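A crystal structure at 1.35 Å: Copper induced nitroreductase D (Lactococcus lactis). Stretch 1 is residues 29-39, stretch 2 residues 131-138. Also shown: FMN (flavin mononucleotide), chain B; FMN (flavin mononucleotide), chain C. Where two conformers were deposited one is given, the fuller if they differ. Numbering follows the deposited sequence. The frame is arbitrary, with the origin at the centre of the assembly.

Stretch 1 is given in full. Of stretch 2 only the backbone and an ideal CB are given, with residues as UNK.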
# COMPACT_ATOMS: atom_id res chain seq x y z
N THR A 29 8.26 1.57 -16.69
CA THR A 29 7.19 2.09 -15.87
C THR A 29 7.05 1.32 -14.56
O THR A 29 6.79 1.90 -13.51
CB THR A 29 5.87 2.08 -16.64
OG1 THR A 29 6.04 2.87 -17.82
CG2 THR A 29 4.80 2.73 -15.85
N ILE A 30 7.20 0.00 -14.64
CA ILE A 30 7.17 -0.82 -13.44
C ILE A 30 8.25 -0.36 -12.48
O ILE A 30 7.99 -0.18 -11.29
CB ILE A 30 7.34 -2.33 -13.79
CG1 ILE A 30 6.12 -2.86 -14.55
CG2 ILE A 30 7.54 -3.14 -12.53
CD1 ILE A 30 6.40 -4.20 -15.25
N LYS A 31 9.47 -0.20 -12.98
CA LYS A 31 10.59 0.20 -12.14
C LYS A 31 10.33 1.58 -11.52
O LYS A 31 10.58 1.78 -10.34
CB LYS A 31 11.89 0.22 -12.94
CG LYS A 31 12.41 -1.16 -13.33
CD LYS A 31 13.68 -0.99 -14.20
CE LYS A 31 14.32 -2.28 -14.56
NZ LYS A 31 15.44 -2.08 -15.52
N GLU A 32 9.84 2.53 -12.32
CA GLU A 32 9.58 3.86 -11.79
C GLU A 32 8.52 3.84 -10.70
O GLU A 32 8.64 4.57 -9.71
CB GLU A 32 9.18 4.84 -12.89
CG GLU A 32 10.32 5.20 -13.83
CD GLU A 32 9.91 6.21 -14.87
OE1 GLU A 32 8.78 6.11 -15.39
OE2 GLU A 32 10.71 7.11 -15.16
N ALA A 33 7.46 3.05 -10.89
CA ALA A 33 6.39 3.00 -9.91
C ALA A 33 6.91 2.50 -8.56
O ALA A 33 6.53 3.02 -7.51
CB ALA A 33 5.24 2.14 -10.41
N VAL A 34 7.79 1.51 -8.58
CA VAL A 34 8.42 1.02 -7.35
C VAL A 34 9.41 2.06 -6.78
O VAL A 34 9.41 2.36 -5.58
CB VAL A 34 9.15 -0.30 -7.61
CG1 VAL A 34 9.91 -0.73 -6.37
CG2 VAL A 34 8.14 -1.35 -8.04
N ARG A 35 10.21 2.64 -7.66
CA ARG A 35 11.25 3.61 -7.26
C ARG A 35 10.65 4.77 -6.46
O ARG A 35 11.21 5.19 -5.43
CB ARG A 35 11.93 4.16 -8.52
CG ARG A 35 13.02 5.16 -8.27
CD ARG A 35 13.57 5.73 -9.56
NE ARG A 35 14.84 6.42 -9.35
CZ ARG A 35 16.04 5.81 -9.27
NH1 ARG A 35 16.14 4.50 -9.43
NH2 ARG A 35 17.12 6.52 -9.05
N PHE A 36 9.52 5.28 -6.92
CA PHE A 36 8.90 6.45 -6.30
C PHE A 36 7.87 6.15 -5.25
O PHE A 36 7.16 7.05 -4.81
CB PHE A 36 8.36 7.37 -7.37
CG PHE A 36 9.41 7.86 -8.32
CD1 PHE A 36 10.56 8.48 -7.84
CD2 PHE A 36 9.28 7.67 -9.69
CE1 PHE A 36 11.53 8.94 -8.70
CE2 PHE A 36 10.25 8.11 -10.55
CZ PHE A 36 11.39 8.74 -10.05
N SER A 37 7.83 4.91 -4.79
CA SER A 37 6.98 4.51 -3.67
C SER A 37 7.72 4.71 -2.35
O SER A 37 8.90 4.35 -2.22
CB SER A 37 6.61 3.03 -3.79
OG SER A 37 5.76 2.78 -4.90
N PRO A 38 7.03 5.26 -1.35
CA PRO A 38 7.66 5.42 -0.02
C PRO A 38 7.70 4.10 0.77
O PRO A 38 6.82 3.23 0.62
CB PRO A 38 6.73 6.40 0.66
CG PRO A 38 5.38 6.09 0.09
CD PRO A 38 5.63 5.71 -1.36
N THR A 39 8.73 3.96 1.59
CA THR A 39 8.91 2.83 2.49
C THR A 39 9.45 3.37 3.79
O THR A 39 10.14 4.42 3.80
CB THR A 39 9.89 1.78 1.94
OG1 THR A 39 11.12 2.41 1.54
CG2 THR A 39 9.29 1.03 0.78
N UNK A 131 2.09 -3.78 -0.18
CA UNK A 131 0.82 -3.31 -0.72
C UNK A 131 1.03 -2.04 -1.55
O UNK A 131 0.50 -1.93 -2.66
CB UNK A 131 -0.18 -3.05 0.41
N UNK A 132 1.82 -1.12 -1.01
CA UNK A 132 2.09 0.16 -1.64
C UNK A 132 2.70 -0.04 -3.04
O UNK A 132 2.19 0.50 -4.03
CB UNK A 132 3.02 0.99 -0.76
N UNK A 133 3.76 -0.82 -3.15
CA UNK A 133 4.42 -0.94 -4.46
C UNK A 133 3.56 -1.76 -5.43
O UNK A 133 3.55 -1.47 -6.63
CB UNK A 133 5.80 -1.59 -4.31
N UNK A 134 2.80 -2.71 -4.91
CA UNK A 134 1.93 -3.53 -5.76
C UNK A 134 0.87 -2.66 -6.45
O UNK A 134 0.66 -2.79 -7.67
CB UNK A 134 1.26 -4.63 -4.93
N UNK A 135 0.20 -1.78 -5.70
CA UNK A 135 -0.88 -0.97 -6.29
C UNK A 135 -0.32 0.16 -7.14
O UNK A 135 -0.93 0.55 -8.12
CB UNK A 135 -1.78 -0.40 -5.19
N UNK A 136 0.87 0.68 -6.77
CA UNK A 136 1.45 1.72 -7.60
C UNK A 136 1.82 1.15 -8.98
O UNK A 136 1.62 1.82 -10.00
CB UNK A 136 2.68 2.32 -6.92
N UNK A 137 2.38 -0.05 -9.01
CA UNK A 137 2.70 -0.71 -10.26
C UNK A 137 1.42 -1.00 -11.06
O UNK A 137 1.33 -0.72 -12.25
CB UNK A 137 3.47 -2.00 -9.99
N UNK A 138 0.44 -1.52 -10.36
CA UNK A 138 -0.85 -1.88 -10.96
C UNK A 138 -1.47 -0.67 -11.65
O UNK A 138 -1.95 -0.74 -12.78
CB UNK A 138 -1.81 -2.43 -9.90
N1 FMN B . 8.17 8.90 8.47
C2 FMN B . 8.13 9.48 9.83
O2 FMN B . 8.54 10.60 10.02
N3 FMN B . 7.69 8.65 10.91
C4 FMN B . 7.25 7.35 10.73
O4 FMN B . 6.79 6.75 11.66
C4A FMN B . 7.30 6.77 9.39
N5 FMN B . 6.96 5.55 9.12
C5A FMN B . 6.69 5.17 7.70
C6 FMN B . 5.94 3.90 7.43
C7 FMN B . 5.60 3.54 6.20
C7M FMN B . 4.88 2.23 5.98
C8 FMN B . 5.97 4.46 5.05
C8M FMN B . 5.53 4.11 3.64
C9 FMN B . 6.66 5.59 5.27
C9A FMN B . 7.04 5.98 6.67
N10 FMN B . 7.79 7.16 6.96
C10 FMN B . 7.78 7.65 8.27
C1' FMN B . 8.27 8.04 5.90
C2' FMN B . 9.43 7.40 5.15
O2' FMN B . 10.59 7.47 5.95
C3' FMN B . 9.59 8.14 3.82
O3' FMN B . 8.43 7.82 3.08
C4' FMN B . 10.83 7.63 3.06
O4' FMN B . 12.01 8.04 3.73
C5' FMN B . 10.86 8.14 1.61
O5' FMN B . 10.83 9.56 1.63
P FMN B . 9.62 10.35 0.88
O1P FMN B . 9.52 9.88 -0.52
O2P FMN B . 8.29 10.06 1.67
O3P FMN B . 10.02 11.89 0.97
N1 FMN C . -7.85 -10.70 -6.46
C2 FMN C . -7.68 -12.09 -6.89
O2 FMN C . -8.21 -12.48 -7.90
N3 FMN C . -6.93 -12.97 -6.04
C4 FMN C . -6.33 -12.57 -4.87
O4 FMN C . -5.64 -13.33 -4.26
C4A FMN C . -6.53 -11.18 -4.42
N5 FMN C . -6.05 -10.72 -3.32
C5A FMN C . -5.97 -9.23 -3.14
C6 FMN C . -5.10 -8.69 -2.05
C7 FMN C . -4.93 -7.38 -1.88
C7M FMN C . -4.06 -6.89 -0.74
C8 FMN C . -5.62 -6.43 -2.83
C8M FMN C . -5.39 -4.94 -2.70
C9 FMN C . -6.43 -6.90 -3.79
C9A FMN C . -6.62 -8.38 -3.98
N10 FMN C . -7.48 -8.93 -4.97
C10 FMN C . -7.32 -10.28 -5.31
C1' FMN C . -8.26 -8.08 -5.86
C2' FMN C . -9.43 -7.44 -5.11
O2' FMN C . -10.42 -8.41 -4.89
C3' FMN C . -9.92 -6.25 -5.94
O3' FMN C . -8.87 -5.31 -5.90
C4' FMN C . -11.18 -5.63 -5.31
O4' FMN C . -12.28 -6.52 -5.44
C5' FMN C . -11.54 -4.29 -5.94
O5' FMN C . -11.72 -4.48 -7.34
P FMN C . -10.79 -3.66 -8.40
O1P FMN C . -10.86 -2.22 -8.10
O2P FMN C . -9.32 -4.20 -8.26
O3P FMN C . -11.40 -4.01 -9.83

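Stretch 2 is helical throughout, and its axis passes 8.4 Å from that of helix 29-35 at an angle of 141° between N-to-C directions, so the two run roughly antiparallel. Positions that meet stretch 1 should therefore recur with helical spacing, and the ideal CB atoms support this: 132, 133, 136 and 137 lie near stretch 1, whereas the others have none of its atoms within 5.5 Å.

Position 131 has phi/psi of -62/-45, ordinary helical values that need no glycine; stretch 1 sets no limit on size. The deposited residue is Gly131, a choice this contact does not explain.

At position 132 CA-to-CB points toward stretch 1, and the ideal CB is 4.6 Å from Pro38 O and 5.1 Å from Ser37 CB. The surroundings are the proline ring and a carbonyl, so a medium aliphatic chain would suit, and a donor able to reach the carbonyl is conceivable. Ile132 takes the aliphatic option. Its CG2 packs 3.8 Å from Ser37 CB and 4.1 Å from Pro38 CD, while CD1 comes within 3.9 Å of Pro38 O, which has no hydrogen-bond partner in the model. The same CD1 lies 3.8 Å from C8M of the chain B FMN, so this side chain touches both the loop and the flavin's dimethyl end.

Position 133 also points toward stretch 1. Its ideal CB is 4.4 Å from both Val34 CG2 and Ser37 OG, a mainly apolar corner with a hydroxyl at its border; valine, isoleucine or leucine would be reasonable, and threonine possible. The residue is Ile133, with chi1 at 63° (p). Its CG2 approaches Ser37 CB at 3.5 Å and Val34 CG1 at 4.2 Å, filling the corner where helix 29-35 gives way to loop.

Positions 134 and 135 carry no restriction from stretch 1: the first points away and the second is out of reach. They are Ser134 and Val135.

Position 136 offers the clearest polar signal. Its ideal CB is 3.7 Å from Ser37 OG and 4.0 Å from Ala33 O. Since Ser37 OG donates to Ala33 O at 2.7 Å, the hydroxyl remains available as an acceptor, favouring a short donor such as asparagine, serine or threonine. Asn136 fits: its ND2 donates to Ser37 OG at 2.9 Å with an N-H...acceptor angle of 176°, a nearly linear bond that extends the chain to Ala33 O.

Position 137 points sideways, with its ideal CB 4.5 Å from Ala33 CB, 4.9 Å from Ile30 CG2 and 5.1 Å from Val34 CG2. Three apolar neighbours call for an aliphatic residue, branched or not. Val137 has the largest covered area in stretch 2: its CG2 meets Val34 CG2 at 3.6 Å and Ala33 CB at 3.9 Å, and its CG1 lies 4.1 Å from Ile30 CG1.

Position 138 points away, so stretch 1 does not limit its size or chemistry. Trp138 CZ2 lies 3.8 Å from O2P of the chain C FMN.

Stretch 2 131-138: GIISVNVW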
# COMPACT_ATOMS: atom_id res chain seq x y z
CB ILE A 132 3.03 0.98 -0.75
CG1 ILE A 132 2.27 1.49 0.49
CG2 ILE A 132 3.66 2.16 -1.50
CD1 ILE A 132 3.20 2.00 1.59
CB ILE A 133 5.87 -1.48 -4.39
CG1 ILE A 133 5.95 -2.89 -3.83
CG2 ILE A 133 6.75 -0.48 -3.58
CD1 ILE A 133 7.36 -3.49 -3.98
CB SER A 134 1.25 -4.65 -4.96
OG SER A 134 2.21 -5.54 -4.45
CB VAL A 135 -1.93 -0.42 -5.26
CG1 VAL A 135 -2.55 -1.56 -4.51
CG2 VAL A 135 -1.30 0.60 -4.28
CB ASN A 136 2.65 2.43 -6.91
CG ASN A 136 2.20 3.51 -5.94
OD1 ASN A 136 1.05 3.95 -6.00
ND2 ASN A 136 3.09 3.92 -5.05
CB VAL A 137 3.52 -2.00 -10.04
CG1 VAL A 137 3.59 -2.83 -11.31
CG2 VAL A 137 4.92 -1.66 -9.54
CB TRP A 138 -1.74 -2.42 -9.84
CG TRP A 138 -2.98 -3.18 -10.20
CD1 TRP A 138 -3.58 -3.27 -11.42
CD2 TRP A 138 -3.79 -3.93 -9.29
NE1 TRP A 138 -4.71 -4.08 -11.33
CE2 TRP A 138 -4.84 -4.49 -10.03
CE3 TRP A 138 -3.70 -4.21 -7.92
CZ2 TRP A 138 -5.82 -5.28 -9.42
CZ3 TRP A 138 -4.67 -4.99 -7.33
CH2 TRP A 138 -5.71 -5.53 -8.09
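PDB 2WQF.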